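Local coordinates for malate dehydrogenase (Pyrococcus horikoshii, PDB 1V9N), which catalyses the reversible, NAD-dependent oxidation of (S)-malate to oxaloacetate as a homodimeric enzyme of the LDH2/MDH2 family, at residues E53-G56 with V57-K61; K343-E346 with E347-I351. All coordinates share one frame; numbering follows the deposited sequence.

Contact 1 of 2, residues E53-G56 with V57-K61. With NDP (NADPH dihydro-nicotinamide-adenine-dinucleotide phosphate), chain B.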
ATOM      1  N   GLU A  53      14.844  -6.697  15.875  1.00 35.49           N
ATOM      2  CA  GLU A  53      15.999  -6.127  16.567  1.00 36.89           C
ATOM      3  C   GLU A  53      16.283  -4.684  16.179  1.00 34.92           C
ATOM      4  O   GLU A  53      16.512  -3.837  17.040  1.00 35.17           O
ATOM      5  CB  GLU A  53      17.253  -6.964  16.294  1.00 41.48           C
ATOM      6  CG  GLU A  53      17.238  -8.352  16.907  1.00 46.22           C
ATOM      7  CD  GLU A  53      18.545  -9.093  16.685  1.00 48.79           C
ATOM      8  OE1 GLU A  53      18.877  -9.381  15.516  1.00 51.03           O
ATOM      9  OE2 GLU A  53      19.241  -9.380  17.681  1.00 49.76           O
ATOM     10  N   SER A  54      16.273  -4.412  14.880  1.00 34.47           N
ATOM     11  CA  SER A  54      16.541  -3.071  14.373  1.00 33.06           C
ATOM     12  C   SER A  54      15.709  -1.953  15.014  1.00 31.81           C
ATOM     13  O   SER A  54      16.163  -0.810  15.088  1.00 30.22           O
ATOM     14  CB  SER A  54      16.356  -3.047  12.852  1.00 34.52           C
ATOM     15  OG  SER A  54      15.134  -3.650  12.466  1.00 37.44           O
ATOM     16  N   HIS A  55      14.509  -2.274  15.491  1.00 28.82           N
ATOM     17  CA  HIS A  55      13.659  -1.254  16.104  1.00 28.28           C
ATOM     18  C   HIS A  55      13.364  -1.445  17.588  1.00 26.69           C
ATOM     19  O   HIS A  55      12.452  -0.823  18.127  1.00 25.58           O
ATOM     20  CB  HIS A  55      12.345  -1.137  15.321  1.00 27.08           C
ATOM     21  CG  HIS A  55      12.520  -0.562  13.952  1.00 26.24           C
ATOM     22  ND1 HIS A  55      13.146  -1.245  12.932  1.00 27.46           N
ATOM     23  CD2 HIS A  55      12.238   0.668  13.461  1.00 26.90           C
ATOM     24  CE1 HIS A  55      13.247  -0.461  11.872  1.00 24.82           C
ATOM     25  NE2 HIS A  55      12.705   0.706  12.169  1.00 28.10           N
ATOM     26  N   GLY A  56      14.146  -2.296  18.248  1.00 27.70           N
ATOM     27  CA  GLY A  56      13.945  -2.547  19.664  1.00 27.88           C
ATOM     28  C   GLY A  56      14.833  -1.693  20.553  1.00 29.04           C
ATOM     29  O   GLY A  56      15.157  -0.558  20.203  1.00 28.59           O
ATOM     30  N   VAL A  57      15.232  -2.241  21.699  1.00 31.34           N
ATOM     31  CA  VAL A  57      16.079  -1.517  22.648  1.00 33.85           C
ATOM     32  C   VAL A  57      17.378  -1.011  22.026  1.00 35.22           C
ATOM     33  O   VAL A  57      17.980  -0.056  22.516  1.00 35.74           O
ATOM     34  CB  VAL A  57      16.435  -2.391  23.870  1.00 33.34           C
ATOM     35  CG1 VAL A  57      15.176  -2.747  24.631  1.00 35.12           C
ATOM     36  CG2 VAL A  57      17.160  -3.647  23.421  1.00 32.46           C
ATOM     37  N   GLN A  58      17.813  -1.658  20.952  1.00 37.45           N
ATOM     38  CA  GLN A  58      19.035  -1.257  20.269  1.00 38.89           C
ATOM     39  C   GLN A  58      18.947   0.212  19.848  1.00 38.64           C
ATOM     40  O   GLN A  58      19.953   0.832  19.509  1.00 39.53           O
ATOM     41  CB  GLN A  58      19.243  -2.124  19.030  1.00 42.22           C
ATOM     42  CG  GLN A  58      20.503  -1.796  18.258  1.00 47.42           C
ATOM     43  CD  GLN A  58      20.416  -2.217  16.807  1.00 49.25           C
ATOM     44  OE1 GLN A  58      19.661  -1.634  16.024  1.00 50.64           O
ATOM     45  NE2 GLN A  58      21.183  -3.234  16.440  1.00 50.64           N
ATOM     46  N   ARG A  59      17.737   0.759  19.880  1.00 36.87           N
ATOM     47  CA  ARG A  59      17.491   2.140  19.480  1.00 34.47           C
ATOM     48  C   ARG A  59      17.238   3.048  20.664  1.00 31.49           C
ATOM     49  O   ARG A  59      16.798   4.184  20.499  1.00 30.08           O
ATOM     50  CB  ARG A  59      16.275   2.181  18.577  1.00 38.72           C
ATOM     51  CG  ARG A  59      16.363   1.207  17.445  1.00 44.57           C
ATOM     52  CD  ARG A  59      16.899   1.900  16.242  1.00 48.19           C
ATOM     53  NE  ARG A  59      15.895   1.972  15.194  1.00 52.98           N
ATOM     54  CZ  ARG A  59      16.084   2.628  14.060  1.00 54.40           C
ATOM     55  NH1 ARG A  59      17.232   3.256  13.866  1.00 57.45           N
ATOM     56  NH2 ARG A  59      15.154   2.637  13.117  1.00 56.43           N
ATOM     57  N   LEU A  60      17.482   2.542  21.864  1.00 28.49           N
ATOM     58  CA  LEU A  60      17.271   3.346  23.051  1.00 26.47           C
ATOM     59  C   LEU A  60      18.284   4.489  23.083  1.00 26.12           C
ATOM     60  O   LEU A  60      17.969   5.600  23.505  1.00 26.09           O
ATOM     61  CB  LEU A  60      17.416   2.487  24.305  1.00 25.31           C
ATOM     62  CG  LEU A  60      17.184   3.243  25.612  1.00 23.54           C
ATOM     63  CD1 LEU A  60      15.729   3.698  25.690  1.00 23.65           C
ATOM     64  CD2 LEU A  60      17.537   2.342  26.790  1.00 22.97           C
ATOM     65  N   LYS A  61      19.501   4.217  22.622  1.00 25.88           N
ATOM     66  CA  LYS A  61      20.549   5.236  22.606  1.00 27.56           C
ATOM     67  C   LYS A  61      20.154   6.419  21.721  1.00 27.24           C
ATOM     68  O   LYS A  61      20.567   7.554  21.966  1.00 28.11           O
ATOM     69  CB  LYS A  61      21.864   4.635  22.108  1.00 28.76           C
ATOM     70  CG  LYS A  61      21.830   4.175  20.664  1.00 33.45           C
ATOM     71  CD  LYS A  61      23.192   3.658  20.218  1.00 35.91           C
ATOM     72  CE  LYS A  61      23.173   3.266  18.748  1.00 37.67           C
ATOM     73  NZ  LYS A  61      24.509   2.812  18.275  1.00 39.41           N
TER
HETATM   74  PA  NDP B 401       9.761  -8.063   7.274  1.00 27.15           P
HETATM   75  O1A NDP B 401      10.374  -8.586   8.472  1.00 29.38           O
HETATM   76  O2A NDP B 401      10.238  -8.403   5.888  1.00 28.04           O
HETATM   77  O5B NDP B 401       8.159  -8.399   7.379  1.00 28.10           O
HETATM   78  C5B NDP B 401       7.237  -7.987   6.353  1.00 26.61           C
HETATM   79  C4B NDP B 401       5.849  -8.452   6.833  1.00 25.06           C
HETATM   80  O4B NDP B 401       5.663  -9.736   6.211  1.00 26.29           O
HETATM   81  C3B NDP B 401       5.633  -8.666   8.305  1.00 25.38           C
HETATM   82  O3B NDP B 401       4.277  -8.232   8.626  1.00 21.60           O
HETATM   83  C2B NDP B 401       5.795 -10.123   8.560  1.00 23.71           C
HETATM   84  O2B NDP B 401       5.137 -10.676   9.712  1.00 23.34           O
HETATM   85  C1B NDP B 401       5.376 -10.686   7.237  1.00 25.55           C
HETATM   86  N9A NDP B 401       6.083 -11.929   6.824  1.00 29.54           N
HETATM   87  C8A NDP B 401       7.449 -12.293   6.998  1.00 29.06           C
HETATM   88  N7A NDP B 401       7.694 -13.470   6.470  1.00 30.72           N
HETATM   89  C5A NDP B 401       6.518 -13.912   5.938  1.00 30.65           C
HETATM   90  C6A NDP B 401       6.107 -15.086   5.229  1.00 31.23           C
HETATM   91  N6A NDP B 401       6.991 -16.052   4.959  1.00 31.29           N
HETATM   92  N1A NDP B 401       4.797 -15.218   4.820  1.00 30.98           N
HETATM   93  C2A NDP B 401       3.882 -14.230   5.088  1.00 29.37           C
HETATM   94  N3A NDP B 401       4.171 -13.088   5.744  1.00 28.90           N
HETATM   95  C4A NDP B 401       5.517 -12.985   6.147  1.00 30.06           C
HETATM   96  O3  NDP B 401       9.618  -6.498   7.283  1.00 29.05           O
HETATM   97  PN  NDP B 401      10.554  -5.218   7.278  1.00 28.90           P
HETATM   98  O1N NDP B 401      10.208  -4.494   6.059  1.00 27.75           O
HETATM   99  O2N NDP B 401      11.932  -5.811   7.376  1.00 31.25           O
HETATM  100  O5D NDP B 401      10.084  -4.494   8.615  1.00 27.80           O
HETATM  101  C5D NDP B 401      11.019  -3.927   9.575  1.00 29.72           C
HETATM  102  C4D NDP B 401      10.243  -3.274  10.782  1.00 28.48           C
HETATM  103  O4D NDP B 401      10.755  -1.962  10.927  1.00 29.86           O
HETATM  104  C3D NDP B 401       8.712  -3.102  10.626  1.00 27.84           C
HETATM  105  O3D NDP B 401       8.097  -3.449  11.874  1.00 27.28           O
HETATM  106  C2D NDP B 401       8.505  -1.653  10.222  1.00 27.69           C
HETATM  107  O2D NDP B 401       7.243  -1.172  10.635  1.00 24.57           O
HETATM  108  C1D NDP B 401       9.720  -0.976  10.909  1.00 27.73           C
HETATM  109  N1N NDP B 401      10.225   0.232  10.202  1.00 25.33           N
HETATM  110  C2N NDP B 401      10.097   1.468  10.896  1.00 24.99           C
HETATM  111  C3N NDP B 401      10.597   2.655  10.217  1.00 25.12           C
HETATM  112  C7N NDP B 401      10.505   3.958  10.883  1.00 24.05           C
HETATM  113  O7N NDP B 401      10.913   5.009  10.374  1.00 24.91           O
HETATM  114  N7N NDP B 401       9.947   4.060  12.120  1.00 24.05           N
HETATM  115  C4N NDP B 401      11.179   2.501   8.921  1.00 27.27           C
HETATM  116  C5N NDP B 401      11.287   1.285   8.261  1.00 26.71           C
HETATM  117  C6N NDP B 401      10.815   0.141   8.901  1.00 26.04           C
HETATM  118  P2B NDP B 401       5.806 -11.007  11.075  1.00 26.07           P
HETATM  119  O1X NDP B 401       5.192 -12.301  11.415  1.00 25.43           O
HETATM  120  O2X NDP B 401       5.461  -9.956  12.081  1.00 24.13           O
HETATM  121  O3X NDP B 401       7.317 -11.118  10.896  1.00 24.43           O
HETATM  122  O   HOH W   1      16.888  -4.353  19.567  1.00 32.19           O

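Contact 2 of 2, residues K343-E346 with E347-I351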
ATOM      1  N   LYS A 343      27.108  -7.003  22.229  1.00 46.93           N
ATOM      2  CA  LYS A 343      27.511  -5.604  22.132  1.00 46.42           C
ATOM      3  C   LYS A 343      26.393  -4.631  22.499  1.00 45.28           C
ATOM      4  O   LYS A 343      26.652  -3.552  23.035  1.00 44.31           O
ATOM      5  CB  LYS A 343      28.013  -5.297  20.719  1.00 47.81           C
ATOM      6  CG  LYS A 343      29.318  -5.985  20.359  1.00 50.06           C
ATOM      7  CD  LYS A 343      29.785  -5.585  18.967  1.00 50.43           C
ATOM      8  CE  LYS A 343      31.121  -6.226  18.626  1.00 51.47           C
ATOM      9  NZ  LYS A 343      31.594  -5.834  17.270  1.00 51.14           N
ATOM     10  N   VAL A 344      25.153  -5.009  22.202  1.00 43.68           N
ATOM     11  CA  VAL A 344      24.011  -4.158  22.512  1.00 41.95           C
ATOM     12  C   VAL A 344      23.793  -4.105  24.017  1.00 40.59           C
ATOM     13  O   VAL A 344      23.509  -3.043  24.576  1.00 39.16           O
ATOM     14  CB  VAL A 344      22.725  -4.675  21.829  1.00 42.57           C
ATOM     15  CG1 VAL A 344      21.521  -3.857  22.288  1.00 41.63           C
ATOM     16  CG2 VAL A 344      22.876  -4.587  20.319  1.00 41.69           C
ATOM     17  N   LEU A 345      23.929  -5.257  24.669  1.00 40.03           N
ATOM     18  CA  LEU A 345      23.753  -5.344  26.113  1.00 40.31           C
ATOM     19  C   LEU A 345      24.790  -4.475  26.826  1.00 40.16           C
ATOM     20  O   LEU A 345      24.492  -3.849  27.842  1.00 38.38           O
ATOM     21  CB  LEU A 345      23.889  -6.794  26.573  1.00 42.02           C
ATOM     22  CG  LEU A 345      23.573  -7.071  28.044  1.00 42.73           C
ATOM     23  CD1 LEU A 345      22.129  -6.707  28.343  1.00 43.84           C
ATOM     24  CD2 LEU A 345      23.821  -8.541  28.346  1.00 44.18           C
ATOM     25  N   GLU A 346      26.007  -4.445  26.285  1.00 40.83           N
ATOM     26  CA  GLU A 346      27.086  -3.641  26.857  1.00 41.91           C
ATOM     27  C   GLU A 346      26.684  -2.178  26.726  1.00 40.55           C
ATOM     28  O   GLU A 346      26.826  -1.386  27.657  1.00 40.48           O
ATOM     29  CB  GLU A 346      28.393  -3.889  26.094  1.00 43.99           C
ATOM     30  CG  GLU A 346      28.922  -5.318  26.198  1.00 48.76           C
ATOM     31  CD  GLU A 346      30.088  -5.593  25.253  1.00 52.05           C
ATOM     32  OE1 GLU A 346      30.681  -6.691  25.342  1.00 52.75           O
ATOM     33  OE2 GLU A 346      30.407  -4.717  24.417  1.00 54.18           O
ATOM     34  N   GLU A 347      26.173  -1.840  25.549  1.00 39.12           N
ATOM     35  CA  GLU A 347      25.724  -0.494  25.231  1.00 37.03           C
ATOM     36  C   GLU A 347      24.652  -0.018  26.214  1.00 35.23           C
ATOM     37  O   GLU A 347      24.695   1.114  26.689  1.00 34.00           O
ATOM     38  CB  GLU A 347      25.185  -0.488  23.800  1.00 39.30           C
ATOM     39  CG  GLU A 347      24.559   0.814  23.321  1.00 42.69           C
ATOM     40  CD  GLU A 347      24.033   0.694  21.898  1.00 44.53           C
ATOM     41  OE1 GLU A 347      24.855   0.515  20.972  1.00 45.16           O
ATOM     42  OE2 GLU A 347      22.799   0.764  21.707  1.00 45.05           O
ATOM     43  N   LEU A 348      23.699  -0.890  26.525  1.00 33.50           N
ATOM     44  CA  LEU A 348      22.623  -0.545  27.448  1.00 31.97           C
ATOM     45  C   LEU A 348      23.122  -0.317  28.872  1.00 31.59           C
ATOM     46  O   LEU A 348      22.610   0.547  29.582  1.00 29.95           O
ATOM     47  CB  LEU A 348      21.546  -1.638  27.447  1.00 32.35           C
ATOM     48  CG  LEU A 348      20.825  -1.877  26.117  1.00 32.00           C
ATOM     49  CD1 LEU A 348      19.753  -2.942  26.298  1.00 33.47           C
ATOM     50  CD2 LEU A 348      20.205  -0.576  25.629  1.00 31.31           C
ATOM     51  N   ASN A 349      24.112  -1.094  29.299  1.00 31.04           N
ATOM     52  CA  ASN A 349      24.649  -0.920  30.642  1.00 30.48           C
ATOM     53  C   ASN A 349      25.456   0.375  30.727  1.00 27.19           C
ATOM     54  O   ASN A 349      25.499   1.016  31.772  1.00 27.34           O
ATOM     55  CB  ASN A 349      25.504  -2.129  31.042  1.00 31.57           C
ATOM     56  CG  ASN A 349      24.658  -3.342  31.385  1.00 33.33           C
ATOM     57  OD1 ASN A 349      23.701  -3.245  32.158  1.00 32.69           O
ATOM     58  ND2 ASN A 349      25.010  -4.493  30.817  1.00 33.75           N
ATOM     59  N   GLU A 350      26.084   0.762  29.623  1.00 27.36           N
ATOM     60  CA  GLU A 350      26.845   2.005  29.584  1.00 29.52           C
ATOM     61  C   GLU A 350      25.852   3.168  29.717  1.00 29.13           C
ATOM     62  O   GLU A 350      26.119   4.154  30.408  1.00 29.63           O
ATOM     63  CB  GLU A 350      27.617   2.116  28.267  1.00 33.32           C
ATOM     64  CG  GLU A 350      28.355   3.433  28.073  1.00 41.29           C
ATOM     65  CD  GLU A 350      29.382   3.711  29.164  1.00 46.14           C
ATOM     66  OE1 GLU A 350      28.975   3.925  30.329  1.00 48.64           O
ATOM     67  OE2 GLU A 350      30.596   3.713  28.853  1.00 47.08           O
ATOM     68  N   ILE A 351      24.704   3.045  29.055  1.00 26.94           N
ATOM     69  CA  ILE A 351      23.664   4.068  29.132  1.00 25.60           C
ATOM     70  C   ILE A 351      23.194   4.177  30.577  1.00 25.08           C
ATOM     71  O   ILE A 351      22.979   5.279  31.091  1.00 24.25           O
ATOM     72  CB  ILE A 351      22.447   3.714  28.237  1.00 24.73           C
ATOM     73  CG1 ILE A 351      22.810   3.902  26.765  1.00 23.00           C
ATOM     74  CG2 ILE A 351      21.243   4.577  28.617  1.00 23.27           C
ATOM     75  CD1 ILE A 351      21.671   3.571  25.806  1.00 26.43           C
TER

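Contact 1 of 2, residues E53-G56 with V57-K61
Both His55 and Arg59 carry CG beside the backbone N and anti to the carbonyl carbon (chi1 -68° and -51°), and bends at chi2 and chi3 of Arg59 then fold its chain back until the two side chains run side by side. The guanidinium comes to one face of the imidazole with its plane turned 87° to the ring, NH2 lying 3.3 Å from His55 NE2. On the way there the aliphatic part of Arg59 covers a backbone carbonyl, CD coming 3.0 Å from Ser54 O. The opposite face of the imidazole belongs to the NADPH: the ribose oxygen O4D sits 3.0 Å above the ring plane, nearer its border than its middle, and NE2 approaches C2N of the nicotinamide. Ser54 OG shares a hydrogen bond of 3.2 Å with His55 ND1, which helps fix the rotation of the ring. All this takes place in the connection between helices 34-49 and 60-69, where two short 3-10 turns precede the second helix and Arg59 holds its N-cap position; residues of both subunits complete the cofactor pocket. Exchanging His55 for an alanine would probably leave Ser54 OG without this partner and open a gap between the nicotinamide riboside and the guanidinium. A flat, polar imidazole suits a place between sugar and cation. Farther from the cofactor, a water donates to Glu53 O at 2.6 Å and accepts from Gln58 N at 3.2 Å, joining the two turns, while Val57 turns its branched side chain onto Leu19 and Ile23 of helix 16-29.

Contact 2 of 2, residues K343-E346 with E347-I351
Val344 and Leu348, one helical turn apart, meet through CG1 and CG at 4.4 Å, a loose apolar contact on the side of helix 342-355 that faces the protein. Leu348 carries CG anti to its carbonyl carbon (chi1 -62°), which lays that branch point against Val344 O at 3.3 Å. One residue farther on, Asn349 runs alongside Leu345, both side chains pointing the same way. Its ND2 stands 3.1 Å from Leu345 O, but at a poor angle for a hydrogen bond; the polar end is held instead by OD1, which accepts from the backbone N of the C-terminal Leu360. A short amide suits this position, since it can lie along the helix and still receive the end of the chain.

Beneath these side chains the backbone sets the spacing. Regular i to i+4 bonds of the alpha helix run from Glu347 N to Lys343 O (3.1 Å), Leu348 N to Val344 O (2.9 Å), Asn349 N to Leu345 O (3.1 Å) and Glu350 N to Glu346 O (3.0 Å). The helix follows strand 338-341 and is amphipathic: Leu348 packs on Phe22 of helix 16-29, Leu60 of helix 60-69 and Leu360, and Ile351 reaches Val26. Lys343, Glu346 and Glu350 lie on the exposed side, where long charged chains can stay hydrated.

The carboxylates of Glu346, Glu347 and Glu350 spread well apart from one another. Glu346 has a weak, long ion pair with Arg342 and Glu347 another with Lys61, and these probably add little. With such weak charge pairing, cohesion along the turn probably rests on the four backbone hydrogen bonds and on apolar packing.

How the contacts relate
Contact 1 is buried beside the cofactor, whereas contact 2 lies at the surface, its centre about 22 Å from that of the chain. Their centres are about 11 Å apart, and they meet where the start of helix 60-69 packs against helix 342-355: Lys61 CA lies 3.8 Å from Ile351 CD1, and Lys61 NZ forms a long, weak salt bridge of 3.6 Å with Glu347 OE1. Both also lean on helix 16-29, through Val57 and Leu60 in one and Leu348 and Ile351 in the other. In 53-61, irregular turns bring one imidazole to the cofactor, with polar neighbours behind it; in 343-351, a regular helix separates an apolar inner side from a charged outer one.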